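Local coordinates for CELL WALL surface anchor family protein (Streptococcus pneumoniae, PDB 2WW8) that serves as the adhesin of the pneumococcal pilus and probably helps the bacterium attach to host cells, at residues A[591-602]-A[659-669]; A[46-54]-A[87-96]. All coordinates share one frame; numbering follows the deposited sequence.

Interaction 1: A[591-602]-A[659-669]; sequences KSIENGTITDPM and KRIRVTGLYLG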
loop_
_atom_site.group_PDB
_atom_site.type_symbol
_atom_site.label_atom_id
_atom_site.label_comp_id
_atom_site.label_asym_id
_atom_site.label_seq_id
_atom_site.Cartn_x
_atom_site.Cartn_y
_atom_site.Cartn_z
ATOM N N LYS A 591 8.885 5.358 21.794
ATOM C CA LYS A 591 8.226 5.324 20.496
ATOM C C LYS A 591 8.644 6.566 19.713
ATOM O O LYS A 591 8.911 7.595 20.344
ATOM C CB LYS A 591 6.723 5.181 20.705
ATOM C CG LYS A 591 6.474 3.885 21.441
ATOM C CD LYS A 591 5.040 3.519 21.331
ATOM C CE LYS A 591 4.833 2.242 22.143
ATOM N NZ LYS A 591 3.419 1.858 21.920
ATOM N N SER A 592 8.760 6.449 18.391
ATOM C CA SER A 592 9.197 7.532 17.527
ATOM C C SER A 592 8.095 8.572 17.288
ATOM O O SER A 592 8.412 9.736 16.996
ATOM C CB SER A 592 9.587 6.972 16.174
ATOM O OG SER A 592 8.406 6.458 15.577
ATOM N N ILE A 593 6.831 8.161 17.377
ATOM C CA ILE A 593 5.700 9.089 17.214
ATOM C C ILE A 593 5.064 9.262 18.581
ATOM O O ILE A 593 4.532 8.324 19.173
ATOM C CB ILE A 593 4.752 8.670 16.110
ATOM C CG1 ILE A 593 5.545 8.681 14.797
ATOM C CG2 ILE A 593 3.469 9.614 16.049
ATOM C CD1 ILE A 593 4.834 7.883 13.743
ATOM N N GLU A 594 5.230 10.455 19.126
ATOM C CA GLU A 594 4.763 10.670 20.470
ATOM C C GLU A 594 4.002 12.015 20.585
ATOM O O GLU A 594 4.634 13.055 20.578
ATOM C CB GLU A 594 5.976 10.600 21.395
ATOM C CG GLU A 594 5.513 11.141 22.708
ATOM C CD GLU A 594 6.076 10.455 23.888
ATOM O OE1 GLU A 594 7.337 10.421 24.031
ATOM O OE2 GLU A 594 5.200 10.017 24.676
ATOM N N ASN A 595 2.669 11.962 20.655
ATOM C CA ASN A 595 1.718 13.079 20.526
ATOM C C ASN A 595 2.094 13.756 19.206
ATOM O O ASN A 595 2.355 14.963 19.178
ATOM C CB ASN A 595 1.888 14.078 21.689
ATOM C CG ASN A 595 0.757 15.077 21.744
ATOM O OD1 ASN A 595 -0.310 14.853 21.200
ATOM N ND2 ASN A 595 1.000 16.216 22.375
ATOM N N GLY A 596 2.208 12.938 18.159
ATOM C CA GLY A 596 2.374 13.431 16.798
ATOM C C GLY A 596 1.115 14.055 16.211
ATOM O O GLY A 596 -0.008 13.731 16.657
ATOM N N THR A 597 1.318 14.914 15.220
ATOM C CA THR A 597 0.254 15.644 14.527
ATOM C C THR A 597 0.347 15.535 13.002
ATOM O O THR A 597 1.390 15.773 12.383
ATOM C CB THR A 597 0.376 17.142 14.951
ATOM O OG1 THR A 597 0.192 17.190 16.376
ATOM C CG2 THR A 597 -0.674 18.053 14.293
ATOM N N ILE A 598 -0.756 15.233 12.351
ATOM C CA ILE A 598 -0.773 15.406 10.901
ATOM C C ILE A 598 -1.442 16.732 10.581
ATOM O O ILE A 598 -2.523 16.992 11.116
ATOM C CB ILE A 598 -1.546 14.309 10.199
ATOM C CG1 ILE A 598 -0.913 12.951 10.462
ATOM C CG2 ILE A 598 -1.651 14.626 8.665
ATOM C CD1 ILE A 598 -1.777 11.777 10.059
ATOM N N THR A 599 -0.828 17.536 9.712
ATOM C CA THR A 599 -1.425 18.789 9.262
ATOM C C THR A 599 -1.653 18.665 7.766
ATOM O O THR A 599 -0.717 18.418 6.958
ATOM C CB THR A 599 -0.518 19.995 9.543
ATOM O OG1 THR A 599 -0.211 20.018 10.954
ATOM C CG2 THR A 599 -1.207 21.337 9.146
ATOM N N ASP A 600 -2.916 18.845 7.392
ATOM C CA ASP A 600 -3.387 18.505 6.036
ATOM C C ASP A 600 -4.342 19.578 5.484
ATOM O O ASP A 600 -5.580 19.415 5.550
ATOM C CB ASP A 600 -4.045 17.122 6.031
ATOM C CG ASP A 600 -4.483 16.659 4.645
ATOM O OD1 ASP A 600 -4.136 17.264 3.601
ATOM O OD2 ASP A 600 -5.216 15.654 4.588
ATOM N N PRO A 601 -3.763 20.662 4.908
ATOM C CA PRO A 601 -4.559 21.727 4.285
ATOM C C PRO A 601 -5.130 21.235 2.948
ATOM O O PRO A 601 -4.429 20.502 2.205
ATOM C CB PRO A 601 -3.558 22.877 4.083
ATOM C CG PRO A 601 -2.225 22.421 4.513
ATOM C CD PRO A 601 -2.313 20.922 4.817
ATOM N N MET A 602 -6.407 21.533 2.677
ATOM C CA MET A 602 -6.894 21.266 1.324
ATOM C C MET A 602 -6.104 22.106 0.290
ATOM O O MET A 602 -5.746 23.268 0.577
ATOM C CB MET A 602 -8.379 21.609 1.271
ATOM C CG MET A 602 -9.255 20.745 2.144
ATOM S SD MET A 602 -9.200 18.944 1.907
ATOM C CE MET A 602 -8.042 18.451 3.168
ATOM N N LYS A 659 -9.277 25.898 5.883
ATOM C CA LYS A 659 -9.596 24.684 5.099
ATOM C C LYS A 659 -8.561 23.565 5.367
ATOM O O LYS A 659 -7.910 23.040 4.466
ATOM C CB LYS A 659 -9.729 24.983 3.590
ATOM C CG LYS A 659 -10.837 25.988 3.210
ATOM C CD LYS A 659 -10.719 26.331 1.692
ATOM C CE LYS A 659 -9.605 25.519 0.928
ATOM N NZ LYS A 659 -9.640 25.036 -0.525
ATOM N N ARG A 660 -8.398 23.187 6.624
ATOM C CA ARG A 660 -7.311 22.282 6.958
ATOM C C ARG A 660 -7.760 21.259 8.001
ATOM O O ARG A 660 -8.403 21.627 8.972
ATOM C CB ARG A 660 -6.159 23.154 7.454
ATOM C CG ARG A 660 -5.069 22.453 8.181
ATOM C CD ARG A 660 -4.013 23.462 8.492
ATOM N NE ARG A 660 -4.317 24.111 9.750
ATOM C CZ ARG A 660 -4.055 25.388 10.019
ATOM N NH1 ARG A 660 -3.471 26.187 9.120
ATOM N NH2 ARG A 660 -4.418 25.898 11.182
ATOM N N ILE A 661 -7.418 20.001 7.768
ATOM C CA ILE A 661 -7.660 18.925 8.730
ATOM C C ILE A 661 -6.376 18.833 9.549
ATOM O O ILE A 661 -5.258 18.879 8.981
ATOM C CB ILE A 661 -7.890 17.576 8.017
ATOM C CG1 ILE A 661 -9.175 17.685 7.175
ATOM C CG2 ILE A 661 -7.927 16.364 9.022
ATOM C CD1 ILE A 661 -9.415 16.502 6.300
ATOM N N ARG A 662 -6.543 18.673 10.862
ATOM C CA ARG A 662 -5.434 18.239 11.709
ATOM C C ARG A 662 -5.826 16.954 12.445
ATOM O O ARG A 662 -6.966 16.788 12.967
ATOM C CB ARG A 662 -5.038 19.323 12.726
ATOM C CG ARG A 662 -4.424 20.525 12.021
ATOM C CD ARG A 662 -4.678 21.808 12.762
ATOM N NE ARG A 662 -4.360 21.596 14.156
ATOM C CZ ARG A 662 -5.143 21.914 15.189
ATOM N NH1 ARG A 662 -6.333 22.534 15.041
ATOM N NH2 ARG A 662 -4.676 21.618 16.392
ATOM N N VAL A 663 -4.846 16.063 12.527
ATOM C CA VAL A 663 -5.016 14.913 13.413
ATOM C C VAL A 663 -3.957 15.050 14.509
ATOM O O VAL A 663 -2.758 15.088 14.219
ATOM C CB VAL A 663 -4.878 13.561 12.665
ATOM C CG1 VAL A 663 -5.045 12.385 13.680
ATOM C CG2 VAL A 663 -5.783 13.452 11.456
ATOM N N THR A 664 -4.415 15.117 15.758
ATOM C CA THR A 664 -3.569 15.271 16.927
ATOM C C THR A 664 -3.573 14.020 17.782
ATOM O O THR A 664 -4.468 13.205 17.653
ATOM C CB THR A 664 -4.002 16.505 17.767
ATOM O OG1 THR A 664 -5.304 16.259 18.280
ATOM C CG2 THR A 664 -4.030 17.857 16.942
ATOM N N GLY A 665 -2.563 13.868 18.631
ATOM C CA GLY A 665 -2.562 12.852 19.667
ATOM C C GLY A 665 -2.139 11.482 19.157
ATOM O O GLY A 665 -2.750 10.508 19.566
ATOM N N LEU A 666 -1.169 11.417 18.246
ATOM C CA LEU A 666 -0.703 10.140 17.715
ATOM C C LEU A 666 0.432 9.610 18.570
ATOM O O LEU A 666 1.392 10.340 18.791
ATOM C CB LEU A 666 -0.120 10.307 16.289
ATOM C CG LEU A 666 -1.223 10.800 15.291
ATOM C CD1 LEU A 666 -0.713 11.036 13.842
ATOM C CD2 LEU A 666 -2.317 9.748 15.261
ATOM N N TYR A 667 0.368 8.340 18.954
ATOM C CA TYR A 667 1.403 7.652 19.740
ATOM C C TYR A 667 1.609 6.279 19.100
ATOM O O TYR A 667 0.714 5.444 19.221
ATOM C CB TYR A 667 1.011 7.506 21.221
ATOM C CG TYR A 667 0.794 8.810 21.994
ATOM C CD1 TYR A 667 -0.400 9.558 21.836
ATOM C CD2 TYR A 667 1.765 9.281 22.879
ATOM C CE1 TYR A 667 -0.584 10.725 22.532
ATOM C CE2 TYR A 667 1.565 10.468 23.628
ATOM C CZ TYR A 667 0.385 11.177 23.407
ATOM O OH TYR A 667 0.107 12.347 24.106
ATOM N N LEU A 668 2.699 6.078 18.359
ATOM C CA LEU A 668 2.928 4.878 17.549
ATOM C C LEU A 668 4.369 4.414 17.590
ATOM O O LEU A 668 5.329 5.226 17.414
ATOM C CB LEU A 668 2.561 5.157 16.086
ATOM C CG LEU A 668 1.125 5.660 15.913
ATOM C CD1 LEU A 668 0.978 6.397 14.590
ATOM C CD2 LEU A 668 0.126 4.497 16.047
ATOM N N GLY A 669 4.472 3.109 17.857
ATOM C CA GLY A 669 5.703 2.355 17.752
ATOM C C GLY A 669 5.702 1.432 16.556
ATOM O O GLY A 669 4.939 1.594 15.599
HETATM O O HOH W 1 -0.677 16.235 18.598
HETATM O O HOH W 2 -2.156 13.604 23.785
#
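Leu-666 packs alongside Ile-593, the two side chains pointing the same way, with Ile-593 CG2 3.7 Å from Leu-666 CB. Ile-593 CG2 gets there by standing anti to its own backbone N (CG1 at chi1 -62°). Farther out, Leu-666 CD1 meets Ile-598 CG1 at 3.9 Å, so one leucine touches isoleucines on both sides of the corner at 594-595. A pair of backbone hydrogen bonds, Gly-596 N to Leu-666 O and Leu-666 N to Gly-596 O, fixes its main chain. Asn-595 and Gly-596 both face Leu-666 in a G1 beta bulge; Gly-665 and Leu-666 do the same opposite Gly-596.

At the far end Met-602 N bonds Lys-659 O at 2.8 Å, while Met-602 CE reaches Ile-661 CD1 at 3.9 Å. Tyr-678 of strand 673-682 packs on both side chains. On the other face, Tyr-667 lays its ring over the Asn-595 backbone, with Asn-595 N 3.4 Å above the plane.

The chemistry is two-sided: a mainly aliphatic row, interrupted by Asp-600, which bonds Tyr-678, is closed in by strands 203-218 and 673-682 and contributes to the core of this Ig-like domain, while the opposite face is polar and partly hydrated.

Interaction 2: A[46-54]-A[87-96]; sequences AIGKVVIKE and GEAIFSNIKP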
loop_
_atom_site.group_PDB
_atom_site.type_symbol
_atom_site.label_atom_id
_atom_site.label_comp_id
_atom_site.label_asym_id
_atom_site.label_seq_id
_atom_site.Cartn_x
_atom_site.Cartn_y
_atom_site.Cartn_z
ATOM N N ALA A 46 -7.117 32.664 -23.349
ATOM C CA ALA A 46 -6.556 31.712 -24.362
ATOM C C ALA A 46 -7.309 30.371 -24.294
ATOM O O ALA A 46 -6.874 29.397 -24.907
ATOM C CB ALA A 46 -4.998 31.525 -24.182
ATOM N N ILE A 47 -8.433 30.292 -23.586
ATOM C CA ILE A 47 -9.016 28.971 -23.388
ATOM C C ILE A 47 -10.555 28.882 -23.482
ATOM O O ILE A 47 -11.127 27.788 -23.440
ATOM C CB ILE A 47 -8.318 28.318 -22.163
ATOM C CG1 ILE A 47 -8.836 26.911 -21.850
ATOM C CG2 ILE A 47 -8.149 29.329 -21.005
ATOM C CD1 ILE A 47 -8.705 26.542 -20.398
ATOM N N GLY A 48 -11.239 30.013 -23.657
ATOM C CA GLY A 48 -12.667 30.009 -23.991
ATOM C C GLY A 48 -13.022 29.302 -25.292
ATOM O O GLY A 48 -12.184 29.200 -26.183
ATOM N N LYS A 49 -14.247 28.794 -25.406
ATOM C CA LYS A 49 -14.718 28.096 -26.605
ATOM C C LYS A 49 -16.237 28.101 -26.766
ATOM O O LYS A 49 -16.959 27.881 -25.793
ATOM C CB LYS A 49 -14.229 26.654 -26.664
ATOM C CG LYS A 49 -14.737 25.917 -27.894
ATOM C CD LYS A 49 -14.397 24.458 -27.811
ATOM C CE LYS A 49 -14.731 23.712 -29.065
ATOM N NZ LYS A 49 -13.950 22.442 -29.145
ATOM N N VAL A 50 -16.718 28.345 -27.984
ATOM C CA VAL A 50 -18.151 28.281 -28.294
ATOM C C VAL A 50 -18.379 27.714 -29.696
ATOM O O VAL A 50 -17.583 27.960 -30.600
ATOM C CB VAL A 50 -18.858 29.639 -28.075
ATOM C CG1 VAL A 50 -18.400 30.690 -29.093
ATOM C CG2 VAL A 50 -20.372 29.456 -28.075
ATOM N N VAL A 51 -19.433 26.928 -29.869
ATOM C CA VAL A 51 -19.699 26.263 -31.142
ATOM C C VAL A 51 -21.151 26.596 -31.560
ATOM O O VAL A 51 -22.044 26.630 -30.703
ATOM C CB VAL A 51 -19.425 24.726 -31.020
ATOM C CG1 VAL A 51 -19.943 23.922 -32.223
ATOM C CG2 VAL A 51 -17.937 24.427 -30.736
ATOM N N ILE A 52 -21.386 26.874 -32.848
ATOM C CA ILE A 52 -22.741 27.132 -33.368
ATOM C C ILE A 52 -23.128 26.176 -34.489
ATOM O O ILE A 52 -22.402 26.028 -35.471
ATOM C CB ILE A 52 -22.988 28.564 -33.882
ATOM C CG1 ILE A 52 -22.520 29.637 -32.893
ATOM C CG2 ILE A 52 -24.480 28.766 -34.085
ATOM C CD1 ILE A 52 -21.131 30.205 -33.185
ATOM N N LYS A 53 -24.267 25.522 -34.299
ATOM C CA LYS A 53 -24.891 24.663 -35.298
ATOM C C LYS A 53 -26.115 25.391 -35.852
ATOM O O LYS A 53 -26.796 26.099 -35.090
ATOM C CB LYS A 53 -25.381 23.339 -34.699
ATOM C CG LYS A 53 -24.297 22.324 -34.407
ATOM C CD LYS A 53 -24.903 20.988 -34.023
ATOM C CE LYS A 53 -23.811 19.940 -34.023
ATOM N NZ LYS A 53 -24.424 18.592 -34.184
ATOM N N GLU A 54 -26.368 25.194 -37.154
ATOM C CA GLU A 54 -27.596 25.658 -37.824
ATOM C C GLU A 54 -28.399 24.517 -38.454
ATOM O O GLU A 54 -27.856 23.707 -39.218
ATOM C CB GLU A 54 -27.282 26.742 -38.851
ATOM C CG GLU A 54 -26.514 27.932 -38.274
ATOM C CD GLU A 54 -26.861 29.245 -38.957
ATOM O OE1 GLU A 54 -27.371 29.183 -40.104
ATOM O OE2 GLU A 54 -26.619 30.319 -38.353
ATOM N N GLY A 87 -20.744 20.145 -39.809
ATOM C CA GLY A 87 -21.809 21.154 -39.762
ATOM C C GLY A 87 -21.761 22.161 -38.623
ATOM O O GLY A 87 -22.773 22.796 -38.323
ATOM N N GLU A 88 -20.587 22.316 -38.003
ATOM C CA GLU A 88 -20.366 23.197 -36.848
ATOM C C GLU A 88 -19.474 24.392 -37.173
ATOM O O GLU A 88 -18.499 24.252 -37.906
ATOM C CB GLU A 88 -19.643 22.430 -35.726
ATOM C CG GLU A 88 -20.436 21.377 -34.929
ATOM C CD GLU A 88 -19.544 20.453 -34.093
ATOM O OE1 GLU A 88 -18.298 20.600 -34.135
ATOM O OE2 GLU A 88 -20.082 19.562 -33.395
ATOM N N ALA A 89 -19.773 25.556 -36.608
ATOM C CA ALA A 89 -18.790 26.640 -36.606
ATOM C C ALA A 89 -18.165 26.831 -35.216
ATOM O O ALA A 89 -18.861 27.098 -34.244
ATOM C CB ALA A 89 -19.396 27.937 -37.108
ATOM N N ILE A 90 -16.843 26.701 -35.131
ATOM C CA ILE A 90 -16.157 26.579 -33.847
ATOM C C ILE A 90 -15.244 27.779 -33.622
ATOM O O ILE A 90 -14.340 27.994 -34.419
ATOM C CB ILE A 90 -15.279 25.300 -33.835
ATOM C CG1 ILE A 90 -16.059 24.075 -34.326
ATOM C CG2 ILE A 90 -14.671 25.061 -32.455
ATOM C CD1 ILE A 90 -15.181 23.013 -34.945
ATOM N N PHE A 91 -15.473 28.548 -32.561
ATOM C CA PHE A 91 -14.488 29.504 -32.048
ATOM C C PHE A 91 -13.644 28.947 -30.882
ATOM O O PHE A 91 -14.176 28.640 -29.814
ATOM C CB PHE A 91 -15.177 30.791 -31.590
ATOM C CG PHE A 91 -15.821 31.576 -32.699
ATOM C CD1 PHE A 91 -15.128 32.615 -33.310
ATOM C CD2 PHE A 91 -17.113 31.278 -33.127
ATOM C CE1 PHE A 91 -15.713 33.346 -34.334
ATOM C CE2 PHE A 91 -17.716 32.001 -34.152
ATOM C CZ PHE A 91 -17.016 33.042 -34.759
ATOM N N SER A 92 -12.330 28.841 -31.076
ATOM C CA SER A 92 -11.388 28.303 -30.087
ATOM C C SER A 92 -10.577 29.413 -29.410
ATOM O O SER A 92 -10.652 30.569 -29.820
ATOM C CB SER A 92 -10.387 27.403 -30.813
ATOM O OG SER A 92 -11.048 26.299 -31.394
ATOM N N ASN A 93 -9.792 29.094 -28.385
ATOM C CA ASN A 93 -8.802 30.044 -27.888
ATOM C C ASN A 93 -9.260 31.474 -27.597
ATOM O O ASN A 93 -8.577 32.461 -27.899
ATOM C CB ASN A 93 -7.615 30.046 -28.838
ATOM C CG ASN A 93 -6.929 28.715 -28.846
ATOM O OD1 ASN A 93 -7.467 27.724 -29.338
ATOM N ND2 ASN A 93 -5.742 28.670 -28.256
ATOM N N ILE A 94 -10.437 31.565 -26.988
ATOM C CA ILE A 94 -11.068 32.844 -26.730
ATOM C C ILE A 94 -10.568 33.341 -25.380
ATOM O O ILE A 94 -10.561 32.618 -24.381
ATOM C CB ILE A 94 -12.613 32.751 -26.798
ATOM C CG1 ILE A 94 -13.069 31.978 -28.042
ATOM C CG2 ILE A 94 -13.240 34.140 -26.713
ATOM C CD1 ILE A 94 -14.464 31.363 -27.933
ATOM N N LYS A 95 -10.138 34.592 -25.370
ATOM C CA LYS A 95 -9.530 35.180 -24.197
ATOM C C LYS A 95 -10.623 35.684 -23.275
ATOM O O LYS A 95 -11.702 36.043 -23.736
ATOM C CB LYS A 95 -8.615 36.323 -24.611
ATOM C CG LYS A 95 -7.468 35.849 -25.480
ATOM C CD LYS A 95 -6.867 37.044 -26.183
ATOM C CE LYS A 95 -5.611 36.680 -26.959
ATOM N NZ LYS A 95 -5.530 37.674 -28.059
ATOM N N PRO A 96 -10.355 35.674 -21.961
ATOM C CA PRO A 96 -11.191 36.311 -20.944
ATOM C C PRO A 96 -11.850 37.610 -21.440
ATOM O O PRO A 96 -11.213 38.355 -22.175
ATOM C CB PRO A 96 -10.173 36.627 -19.842
ATOM C CG PRO A 96 -9.120 35.540 -19.979
ATOM C CD PRO A 96 -9.217 34.948 -21.365
HETATM O O HOH W 3 -10.583 26.945 -26.673
#
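Glu-88 opens the pairing by laying its aliphatic stem against strand 48-54: its CG lies 3.7 Å from Val-51 CG1 and a similar distance from the CE of Lys-53, which runs beside it. The opposite charges stay beyond salt-bridge range, Lys-53 NZ being 4.5 Å from Glu-88 OE2, and that carboxylate is instead bridged to Arg-137.

Ala-89 comes next and is gripped at both ends, its N bonding Ile-52 O almost straight (176° at the hydrogen) and its O accepting from Ile-52 N. Ile-90 then turns to the face of Glu-88 and lies side by side with Val-51, CG2 to CG2 at 3.7 Å; the same methyl also touches CE of the extended Lys-49, whose amine goes on to a salt bridge with Glu-139.

Phe-91 swings to the buried face. Its N donates to Val-50 O, and its O takes the return bond from Val-50 N. With chi1 at -66° the ring is brought edge-on to Ile-52, CE2 lying 4.0 Å from Ile-52 CD1, while Phe-67, Leu-69 and Leu-101 pack against the aromatic side chain.

At Asn-93 the chain turns a corner. Asn-93 and Ile-94 both face Gly-48 in a G1 bulge, and a water bridges Asn-93 N to Gly-48 O, which also accepts from Ile-94 N. Ile-94 O in turn receives Gly-48 N at 2.8 Å and, weakly, Ile-47 N, a classic bulge. Ile-94 CD1 reaches across to 3.5 Å from Lys-49 CA.

A bulged antiparallel pair with one apolar face turned to a second sheet is the arrangement expected of a beta-sandwich, here the prealbumin-like fold of CNA_B domains.

Overall arrangement
From the N terminus, interaction 2 comes first: strand 48-55 pairs with 88-94, closing a loop of 32 residues that contains strands 66-71 and 77-81 of the facing sheet. The chain then passes through the parallel-sheet domain carrying the magnesium site before interaction 1 closes a separate loop of 56 residues, helix-free and containing a calcium site. The two loops are in series, neither nested nor crossed, and their nearest atoms are about 20 Å apart. Interaction 1 joins two inner strands of a sheet in the Ig-like domain. Strand 724-730, far later in the chain than interaction 2, lies between 48-55 and 135-137 in that contact's sheet, so sequence-distant parts build it.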